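Local coordinates for HDLP (histone deacetylase-like protein) (Aquifex aeolicus, PDB 1C3S) that probably removes acetyl groups from its substrates as a zinc-binding member of the histone deacetylase family linked to acetoin breakdown, at residues L163-D168 with Y251-G256; A169-G174 with V187-Q192; G296-A301 with V342-M347. The protein carries 2 engineered substitutions. All blocks are in the same frame, centred on the assembly; numbering follows the deposited sequence.

Overall arrangement
Contacts 1 and 2 lie in the buried middle of the fold and meet at strand 162-166, which pairs with strand 250-254 on one side and with strand 185-192 on the other. Both hold a zinc ligand: contact 1 through a carboxylate just past the strand end, contact 2 through a loop imidazole. Contact 1 is mostly backbone hydrogen bonding with aliphatic packing, whereas contact 2 relies on an edge-to-face imidazole pair, one glutamine and a water. Contact 3 is more peripheral, about 23 Å from the other two, centre to centre; it packs a thioether against aromatic side chains with no hydrogen bond across, and Tyr297 alone ties it to the inhibitor.

Contact 1. Residues L163-D168 with Y251-G256; sequences LYIDLD and YLLQLG. With ZN (zinc ion), chain B; SHH (octanedioic acid hydroxyamide phenylamide), chain C.
Asp168 OD1 rests 3.3 Å from Gly256 CA where two neighbouring parallel strands, 162-166 and 250-254, run out into loops at the metal site, as expected of the arginase-like alpha/beta fold of deacetylases. The other carboxylate oxygen, Asp168 OD2, binds zinc at 1.9 Å; His170, Asp258 and the inhibitor's hydroxamate O1 are the remaining ligands. With CG anti to the backbone N (chi1 -168°), the carboxylate reaches forward to the metal, and OD1 is also gripped by Gly295 N.

Behind this first shell stands Asp166. Its OD1 takes a weak bond from Asp168 N, while OD2 accepts Tyr164 OH at 3.0 Å on its anti side and is also bonded by His131 ND1. The Gln254 chain lies over this carboxylate, CG 3.2 Å from Asp166 OD2. An alanine in place of Asp166 takes away the acceptor shared by Tyr164 OH and His131, and is likely to leave that imidazole, which reaches the inhibitor, freer to turn.

Further back the strands are joined by four backbone bonds; the straightest, Ile165 N to Leu252 O, is 2.9 Å long with 173° at the hydrogen. On the opposite sheet face from Asp166 and Gln254, helix 272-286 covers Ile165 and Leu253, whose branches meet with Ile165 CG2 3.5 Å from Leu253 CD1.

Contact 2. Residues A169-G174 with V187-Q192; sequences AHHCDG and VLSLHQ. With ZN (zinc ion), chain B; SHH (octanedioic acid hydroxyamide phenylamide), chain C.
His171 lays its CB over the face of the His191 ring, a CH-pi contact of 3.5 Å from His171 CB to the His191 ring centroid. The two belong to one beta-alpha-beta unit: strand 162-166 leads into the loop 167-172, helix 173-179 follows, and strand 185-192 returns beside the first strand. Beyond CB, the imidazole of His171 turns its edge toward the same face, an offset edge-to-face pair with planes at 65°. With CG between the backbone N and the carbonyl carbon (chi1 52°), the His191 ring stands off the strand under His171; its ND1 bonds to Gln192 O from above the carbonyl plane. A water donating to Gln192 O takes the N-H of His171.

His170 is sandwiched differently. The inhibitor's C2 lies over the centre of one ring face, and Gln192 NE2 lies over the other, offset toward the rim and 3.6 Å from His170 NE2. The ring's ND1 binds zinc at 2.2 Å, alongside Asp168 and Asp258. Gln192 OE1 accepts from Lys267 N and NE2 donates to Leu265 O, which probably fixes the amide over the ring; the backbone Gln192 N donates to Ala169 O at 2.6 Å.

At the other end Cys172, centre of an inverse gamma turn and N-cap of helix 173-179, rests its sulfur against the strand, SG 3.8 Å from Ser189 CB and 3.9 Å from Val187 CG1.

Contact 3. Residues G296-A301 with V342-M347; sequences GYHPYA and VDRSYM. With SHH (octanedioic acid hydroxyamide phenylamide), chain C.
Asp343 OD2 accepts two bonds from Ser345, and the turn so fixed leads into the short 3-10 segment 345-347, which brings Met347 against His298 and Tyr300. The first bond, from Ser345 N at 3.0 Å to Asp343 OD2, makes this an Asx turn; it arrives on the anti side, 31° out of the carboxylate plane. The second, Ser345 OG to Asp343 OD2 at 2.7 Å, uses the syn lone pair. Two residues on, Met347 N closes the 3-10 turn on Arg344 O at 3.1 Å.

Segment 296-301 is the loop entering helix 299-313 and the helix's first turn, with His298 at the N-cap; 342-347 belongs to the loop between helices 324-332 and 362-372. No hydrogen bond crosses; the meeting is a thioether set against the His298 and Tyr300 side chains. The His298 and Met347 side chains come from opposite directions, with Met347 SD 4.6 Å from the His298 ring centroid in an oblique sulfur-aromatic approach. The same sulfur, Met347 SD, lies 3.7 Å from Tyr300 CB. Met347 is bent at its last torsion (chi3 -63°), but its methyl sits too close to the His298 ring, and its exact place is doubtful. Arg344 adds aliphatic cover, CG 4.2 Å from His298 CE1, and the ring of Phe335 meets His298 as well.

Arg344 also makes a weak bond to Tyr346 OH, which is tied to Glu262. Ahead of the helix start, Tyr297 OH donates to the inhibitor's O2 near the ring plane; the modelled separation is very short and doubtful in detail. Back at the packing surface, Tyr300 CD2 lies 4.0 Å from Arg344 O.

Contact 1. Residues L163-D168 with Y251-G256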
# COMPACT_ATOMS: atom_id res chain seq x y z
N LEU A 163 -12.19 6.29 7.44
CA LEU A 163 -12.15 4.90 7.00
C LEU A 163 -10.85 4.57 6.31
O LEU A 163 -10.28 5.39 5.60
CB LEU A 163 -13.32 4.60 6.05
CG LEU A 163 -13.33 3.21 5.38
CD1 LEU A 163 -13.14 2.14 6.44
CD2 LEU A 163 -14.64 3.02 4.60
N TYR A 164 -10.38 3.36 6.54
CA TYR A 164 -9.15 2.91 5.94
C TYR A 164 -9.31 1.49 5.40
O TYR A 164 -9.62 0.57 6.13
CB TYR A 164 -8.03 2.94 6.98
CG TYR A 164 -6.72 2.49 6.42
CD1 TYR A 164 -6.04 3.27 5.49
CD2 TYR A 164 -6.17 1.27 6.79
CE1 TYR A 164 -4.84 2.85 4.94
CE2 TYR A 164 -4.97 0.83 6.24
CZ TYR A 164 -4.31 1.62 5.32
OH TYR A 164 -3.11 1.17 4.81
N ILE A 165 -9.09 1.34 4.10
CA ILE A 165 -9.20 0.05 3.43
C ILE A 165 -7.81 -0.32 2.86
O ILE A 165 -7.22 0.43 2.09
CB ILE A 165 -10.22 0.13 2.27
CG1 ILE A 165 -11.59 0.56 2.83
CG2 ILE A 165 -10.27 -1.19 1.52
CD1 ILE A 165 -12.58 1.01 1.74
N ASP A 166 -7.32 -1.49 3.24
CA ASP A 166 -6.01 -1.96 2.83
C ASP A 166 -6.20 -3.20 1.94
O ASP A 166 -6.69 -4.23 2.39
CB ASP A 166 -5.23 -2.29 4.11
CG ASP A 166 -3.76 -2.57 3.88
OD1 ASP A 166 -3.44 -3.59 3.23
OD2 ASP A 166 -2.93 -1.78 4.37
N LEU A 167 -5.82 -3.10 0.67
CA LEU A 167 -5.97 -4.25 -0.22
C LEU A 167 -4.62 -4.90 -0.47
O LEU A 167 -4.49 -5.76 -1.31
CB LEU A 167 -6.60 -3.83 -1.55
CG LEU A 167 -7.89 -3.01 -1.49
CD1 LEU A 167 -8.37 -2.77 -2.92
CD2 LEU A 167 -8.94 -3.70 -0.67
N ASP A 168 -3.63 -4.47 0.30
CA ASP A 168 -2.30 -5.02 0.19
C ASP A 168 -2.42 -6.46 0.66
O ASP A 168 -3.21 -6.75 1.56
CB ASP A 168 -1.36 -4.31 1.14
CG ASP A 168 0.07 -4.63 0.87
OD1 ASP A 168 0.69 -3.86 0.11
OD2 ASP A 168 0.57 -5.65 1.39
N TYR A 251 -12.14 8.52 3.56
CA TYR A 251 -11.54 7.19 3.65
C TYR A 251 -10.27 7.14 2.83
O TYR A 251 -10.14 7.86 1.84
CB TYR A 251 -12.51 6.09 3.15
CG TYR A 251 -12.57 5.93 1.65
CD1 TYR A 251 -11.55 5.26 0.95
CD2 TYR A 251 -13.62 6.51 0.91
CE1 TYR A 251 -11.57 5.18 -0.44
CE2 TYR A 251 -13.64 6.42 -0.48
CZ TYR A 251 -12.61 5.76 -1.15
OH TYR A 251 -12.61 5.72 -2.52
N LEU A 252 -9.35 6.28 3.24
CA LEU A 252 -8.11 6.10 2.52
C LEU A 252 -8.05 4.67 2.02
O LEU A 252 -8.54 3.75 2.66
CB LEU A 252 -6.90 6.40 3.40
CG LEU A 252 -6.73 7.85 3.84
CD1 LEU A 252 -7.60 8.11 5.04
CD2 LEU A 252 -5.29 8.13 4.17
N LEU A 253 -7.43 4.49 0.88
CA LEU A 253 -7.32 3.17 0.29
C LEU A 253 -5.85 2.92 -0.03
O LEU A 253 -5.21 3.76 -0.66
CB LEU A 253 -8.16 3.14 -0.99
CG LEU A 253 -8.30 1.90 -1.85
CD1 LEU A 253 -9.00 0.79 -1.08
CD2 LEU A 253 -9.09 2.28 -3.10
N GLN A 254 -5.30 1.80 0.43
CA GLN A 254 -3.90 1.51 0.13
C GLN A 254 -4.01 0.44 -0.94
O GLN A 254 -4.79 -0.51 -0.81
CB GLN A 254 -3.14 0.99 1.37
CG GLN A 254 -2.98 -0.51 1.46
CD GLN A 254 -1.60 -1.00 1.07
OE1 GLN A 254 -0.62 -0.79 1.77
NE2 GLN A 254 -1.53 -1.67 -0.06
N LEU A 255 -3.23 0.61 -2.00
CA LEU A 255 -3.27 -0.30 -3.13
C LEU A 255 -1.94 -0.98 -3.45
O LEU A 255 -1.31 -0.70 -4.48
CB LEU A 255 -3.77 0.47 -4.34
CG LEU A 255 -5.11 1.15 -4.08
CD1 LEU A 255 -5.30 2.36 -4.98
CD2 LEU A 255 -6.20 0.12 -4.21
N GLY A 256 -1.53 -1.89 -2.57
CA GLY A 256 -0.30 -2.63 -2.79
C GLY A 256 -0.56 -3.59 -3.93
O GLY A 256 -1.63 -4.20 -4.00
ZN ZN B . 2.30 -6.47 1.25
O1 SHH C . 2.53 -5.49 2.79
O2 SHH C . 4.98 -6.31 1.71
N1 SHH C . 3.75 -5.66 3.46
C1 SHH C . 4.74 -6.41 2.89
C2 SHH C . 5.35 -7.45 3.70
C3 SHH C . 6.82 -7.22 4.02
C4 SHH C . 7.36 -8.32 4.91
C5 SHH C . 7.94 -9.42 4.06
C6 SHH C . 8.98 -10.07 4.94
C7 SHH C . 9.26 -11.49 4.50
C8 SHH C . 10.64 -11.58 3.92
O3 SHH C . 11.67 -11.29 4.51
N2 SHH C . 10.62 -12.05 2.66
C9 SHH C . 11.65 -12.07 1.56
C10 SHH C . 11.25 -12.71 0.33
C11 SHH C . 12.19 -12.78 -0.80
C12 SHH C . 13.51 -12.25 -0.71
C13 SHH C . 13.90 -11.63 0.56
C14 SHH C . 12.98 -11.51 1.71

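Contact 2. Residues A169-G174 with V187-Q192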
# COMPACT_ATOMS: atom_id res chain seq x y z
N ALA A 169 -1.63 -7.34 0.06
CA ALA A 169 -1.64 -8.75 0.39
C ALA A 169 -1.35 -9.08 1.84
O ALA A 169 -1.61 -10.21 2.27
CB ALA A 169 -0.66 -9.49 -0.51
N HIS A 170 -0.82 -8.13 2.61
CA HIS A 170 -0.53 -8.38 4.02
C HIS A 170 -1.30 -7.45 4.96
O HIS A 170 -1.57 -6.30 4.63
CB HIS A 170 0.96 -8.18 4.35
CG HIS A 170 1.88 -8.83 3.39
ND1 HIS A 170 1.96 -8.44 2.08
CD2 HIS A 170 2.77 -9.83 3.60
CE1 HIS A 170 2.88 -9.19 1.53
NE2 HIS A 170 3.41 -10.05 2.41
N HIS A 171 -1.62 -7.98 6.14
CA HIS A 171 -2.32 -7.24 7.18
C HIS A 171 -1.55 -6.00 7.60
O HIS A 171 -0.35 -6.03 7.81
CB HIS A 171 -2.52 -8.14 8.40
CG HIS A 171 -3.01 -7.43 9.62
ND1 HIS A 171 -4.21 -6.76 9.67
CD2 HIS A 171 -2.49 -7.34 10.87
CE1 HIS A 171 -4.41 -6.28 10.89
NE2 HIS A 171 -3.37 -6.63 11.63
N CYS A 172 -2.26 -4.89 7.72
CA CYS A 172 -1.68 -3.63 8.12
C CYS A 172 -1.62 -3.56 9.63
O CYS A 172 -2.20 -2.65 10.21
CB CYS A 172 -2.58 -2.51 7.59
SG CYS A 172 -4.34 -2.75 8.02
N ASP A 173 -0.93 -4.49 10.27
CA ASP A 173 -0.84 -4.50 11.74
C ASP A 173 -0.46 -3.17 12.39
O ASP A 173 -0.82 -2.91 13.55
CB ASP A 173 0.14 -5.57 12.22
CG ASP A 173 1.52 -5.42 11.59
OD1 ASP A 173 2.45 -6.08 12.10
OD2 ASP A 173 1.65 -4.66 10.59
N GLY A 174 0.28 -2.34 11.66
CA GLY A 174 0.66 -1.05 12.21
C GLY A 174 -0.55 -0.14 12.29
O GLY A 174 -0.75 0.56 13.28
N VAL A 187 -10.79 0.54 10.56
CA VAL A 187 -9.73 -0.11 9.78
C VAL A 187 -10.27 -1.41 9.23
O VAL A 187 -10.80 -2.23 9.97
CB VAL A 187 -8.48 -0.40 10.66
CG1 VAL A 187 -7.37 -1.05 9.81
CG2 VAL A 187 -7.98 0.90 11.28
N LEU A 188 -10.12 -1.58 7.92
CA LEU A 188 -10.57 -2.79 7.19
C LEU A 188 -9.40 -3.33 6.36
O LEU A 188 -8.71 -2.57 5.69
CB LEU A 188 -11.72 -2.46 6.21
CG LEU A 188 -12.02 -3.56 5.17
CD1 LEU A 188 -12.57 -4.77 5.89
CD2 LEU A 188 -13.00 -3.08 4.10
N SER A 189 -9.21 -4.64 6.35
CA SER A 189 -8.09 -5.17 5.59
C SER A 189 -8.29 -6.57 5.06
O SER A 189 -8.69 -7.48 5.80
CB SER A 189 -6.83 -5.14 6.48
OG SER A 189 -5.72 -5.81 5.88
N LEU A 190 -8.02 -6.76 3.77
CA LEU A 190 -8.08 -8.09 3.19
C LEU A 190 -6.59 -8.37 3.07
O LEU A 190 -5.83 -7.49 2.70
CB LEU A 190 -8.73 -8.10 1.79
CG LEU A 190 -10.09 -7.43 1.50
CD1 LEU A 190 -10.84 -8.28 0.49
CD2 LEU A 190 -10.90 -7.27 2.74
N HIS A 191 -6.16 -9.58 3.41
CA HIS A 191 -4.74 -9.92 3.36
C HIS A 191 -4.52 -11.43 3.48
O HIS A 191 -5.46 -12.18 3.75
CB HIS A 191 -4.03 -9.21 4.52
CG HIS A 191 -4.68 -9.47 5.84
ND1 HIS A 191 -4.74 -10.73 6.41
CD2 HIS A 191 -5.38 -8.65 6.67
CE1 HIS A 191 -5.45 -10.67 7.52
NE2 HIS A 191 -5.85 -9.42 7.70
N GLN A 192 -3.28 -11.87 3.26
CA GLN A 192 -2.98 -13.29 3.39
C GLN A 192 -3.11 -13.60 4.87
O GLN A 192 -2.60 -12.86 5.71
CB GLN A 192 -1.55 -13.61 2.94
CG GLN A 192 -1.24 -13.18 1.51
CD GLN A 192 0.21 -13.35 1.19
OE1 GLN A 192 0.70 -14.47 1.07
NE2 GLN A 192 0.93 -12.25 1.07
ZN ZN B . 2.30 -6.47 1.25
O1 SHH C . 2.53 -5.49 2.79
O2 SHH C . 4.98 -6.31 1.71
N1 SHH C . 3.75 -5.66 3.46
C1 SHH C . 4.74 -6.41 2.89
C2 SHH C . 5.35 -7.45 3.70
C3 SHH C . 6.82 -7.22 4.02
C4 SHH C . 7.36 -8.32 4.91
C5 SHH C . 7.94 -9.42 4.06
C6 SHH C . 8.98 -10.07 4.94
C7 SHH C . 9.26 -11.49 4.50
C8 SHH C . 10.64 -11.58 3.92
O3 SHH C . 11.67 -11.29 4.51
N2 SHH C . 10.62 -12.05 2.66
C9 SHH C . 11.65 -12.07 1.56
C10 SHH C . 11.25 -12.71 0.33
C11 SHH C . 12.19 -12.78 -0.80
C12 SHH C . 13.51 -12.25 -0.71
C13 SHH C . 13.90 -11.63 0.56
C14 SHH C . 12.98 -11.51 1.71
O HOH W 1 -0.89 -10.98 6.61

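Contact 3. Residues G296-A301 with V342-M347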
# COMPACT_ATOMS: atom_id res chain seq x y z
N GLY A 296 4.82 -4.19 -3.17
CA GLY A 296 4.85 -4.54 -4.58
C GLY A 296 6.30 -4.86 -4.88
O GLY A 296 7.15 -3.98 -4.75
N TYR A 297 6.59 -6.08 -5.31
CA TYR A 297 7.98 -6.42 -5.53
C TYR A 297 8.37 -6.85 -6.93
O TYR A 297 9.56 -7.02 -7.23
CB TYR A 297 8.37 -7.46 -4.50
CG TYR A 297 7.91 -7.02 -3.14
CD1 TYR A 297 6.58 -7.22 -2.73
CD2 TYR A 297 8.75 -6.27 -2.32
CE1 TYR A 297 6.11 -6.67 -1.54
CE2 TYR A 297 8.29 -5.72 -1.15
CZ TYR A 297 6.98 -5.90 -0.76
OH TYR A 297 6.54 -5.25 0.37
N HIS A 298 7.39 -7.02 -7.80
CA HIS A 298 7.68 -7.38 -9.17
C HIS A 298 7.60 -6.09 -9.98
O HIS A 298 6.52 -5.51 -10.13
CB HIS A 298 6.67 -8.37 -9.71
CG HIS A 298 7.06 -8.92 -11.04
ND1 HIS A 298 7.91 -10.00 -11.16
CD2 HIS A 298 6.83 -8.48 -12.29
CE1 HIS A 298 8.18 -10.20 -12.44
NE2 HIS A 298 7.54 -9.29 -13.14
N PRO A 299 8.73 -5.65 -10.55
CA PRO A 299 8.74 -4.42 -11.34
C PRO A 299 7.65 -4.32 -12.42
O PRO A 299 7.02 -3.27 -12.57
CB PRO A 299 10.16 -4.40 -11.90
CG PRO A 299 10.51 -5.91 -11.96
CD PRO A 299 10.06 -6.29 -10.58
N TYR A 300 7.44 -5.42 -13.15
CA TYR A 300 6.44 -5.47 -14.22
C TYR A 300 4.99 -5.34 -13.75
O TYR A 300 4.20 -4.62 -14.33
CB TYR A 300 6.58 -6.78 -15.01
CG TYR A 300 7.89 -6.99 -15.77
CD1 TYR A 300 9.10 -6.49 -15.27
CD2 TYR A 300 7.93 -7.78 -16.92
CE1 TYR A 300 10.32 -6.78 -15.89
CE2 TYR A 300 9.15 -8.08 -17.55
CZ TYR A 300 10.33 -7.58 -17.02
OH TYR A 300 11.53 -7.92 -17.59
N ALA A 301 4.64 -6.09 -12.70
CA ALA A 301 3.29 -6.06 -12.18
C ALA A 301 3.05 -4.70 -11.57
O ALA A 301 2.02 -4.06 -11.80
CB ALA A 301 3.13 -7.13 -11.14
N VAL A 342 10.02 -18.88 -14.93
CA VAL A 342 8.58 -19.03 -15.06
C VAL A 342 8.27 -18.35 -16.38
O VAL A 342 7.33 -18.71 -17.08
CB VAL A 342 7.79 -18.29 -13.94
CG1 VAL A 342 6.31 -18.28 -14.27
CG2 VAL A 342 7.99 -18.99 -12.62
N ASP A 343 9.12 -17.38 -16.70
CA ASP A 343 9.00 -16.59 -17.92
C ASP A 343 7.84 -15.63 -17.76
O ASP A 343 6.68 -16.01 -17.86
CB ASP A 343 8.76 -17.48 -19.14
CG ASP A 343 8.68 -16.69 -20.42
OD1 ASP A 343 8.40 -17.29 -21.48
OD2 ASP A 343 8.90 -15.46 -20.37
N ARG A 344 8.17 -14.37 -17.50
CA ARG A 344 7.13 -13.37 -17.34
C ARG A 344 7.22 -12.35 -18.45
O ARG A 344 6.68 -11.26 -18.32
CB ARG A 344 7.27 -12.67 -15.99
CG ARG A 344 7.07 -13.56 -14.78
CD ARG A 344 5.72 -14.22 -14.80
NE ARG A 344 5.45 -14.91 -13.54
CZ ARG A 344 4.39 -15.68 -13.31
NH1 ARG A 344 3.48 -15.88 -14.25
NH2 ARG A 344 4.24 -16.24 -12.12
N SER A 345 7.89 -12.71 -19.54
CA SER A 345 8.03 -11.80 -20.67
C SER A 345 6.66 -11.50 -21.30
O SER A 345 6.51 -10.51 -22.03
CB SER A 345 8.96 -12.40 -21.73
OG SER A 345 8.40 -13.58 -22.27
N TYR A 346 5.67 -12.34 -21.03
CA TYR A 346 4.34 -12.13 -21.57
C TYR A 346 3.75 -10.82 -21.05
O TYR A 346 2.94 -10.18 -21.71
CB TYR A 346 3.43 -13.31 -21.21
CG TYR A 346 3.12 -13.46 -19.73
CD1 TYR A 346 2.25 -12.57 -19.08
CD2 TYR A 346 3.71 -14.47 -18.97
CE1 TYR A 346 1.98 -12.69 -17.72
CE2 TYR A 346 3.45 -14.60 -17.61
CZ TYR A 346 2.58 -13.70 -16.99
OH TYR A 346 2.31 -13.84 -15.66
N MET A 347 4.16 -10.42 -19.84
CA MET A 347 3.67 -9.19 -19.24
C MET A 347 4.08 -7.99 -20.06
O MET A 347 3.49 -6.92 -19.93
CB MET A 347 4.21 -9.00 -17.83
CG MET A 347 3.55 -9.89 -16.80
SD MET A 347 4.12 -9.51 -15.14
CE MET A 347 5.79 -9.91 -15.33
O1 SHH C . 2.53 -5.49 2.79
O2 SHH C . 4.98 -6.31 1.71
N1 SHH C . 3.75 -5.66 3.46
C1 SHH C . 4.74 -6.41 2.89
C2 SHH C . 5.35 -7.45 3.70
C3 SHH C . 6.82 -7.22 4.02
C4 SHH C . 7.36 -8.32 4.91
C5 SHH C . 7.94 -9.42 4.06
C6 SHH C . 8.98 -10.07 4.94
C7 SHH C . 9.26 -11.49 4.50
C8 SHH C . 10.64 -11.58 3.92
O3 SHH C . 11.67 -11.29 4.51
N2 SHH C . 10.62 -12.05 2.66
C9 SHH C . 11.65 -12.07 1.56
C10 SHH C . 11.25 -12.71 0.33
C11 SHH C . 12.19 -12.78 -0.80
C12 SHH C . 13.51 -12.25 -0.71
C13 SHH C . 13.90 -11.63 0.56
C14 SHH C . 12.98 -11.51 1.71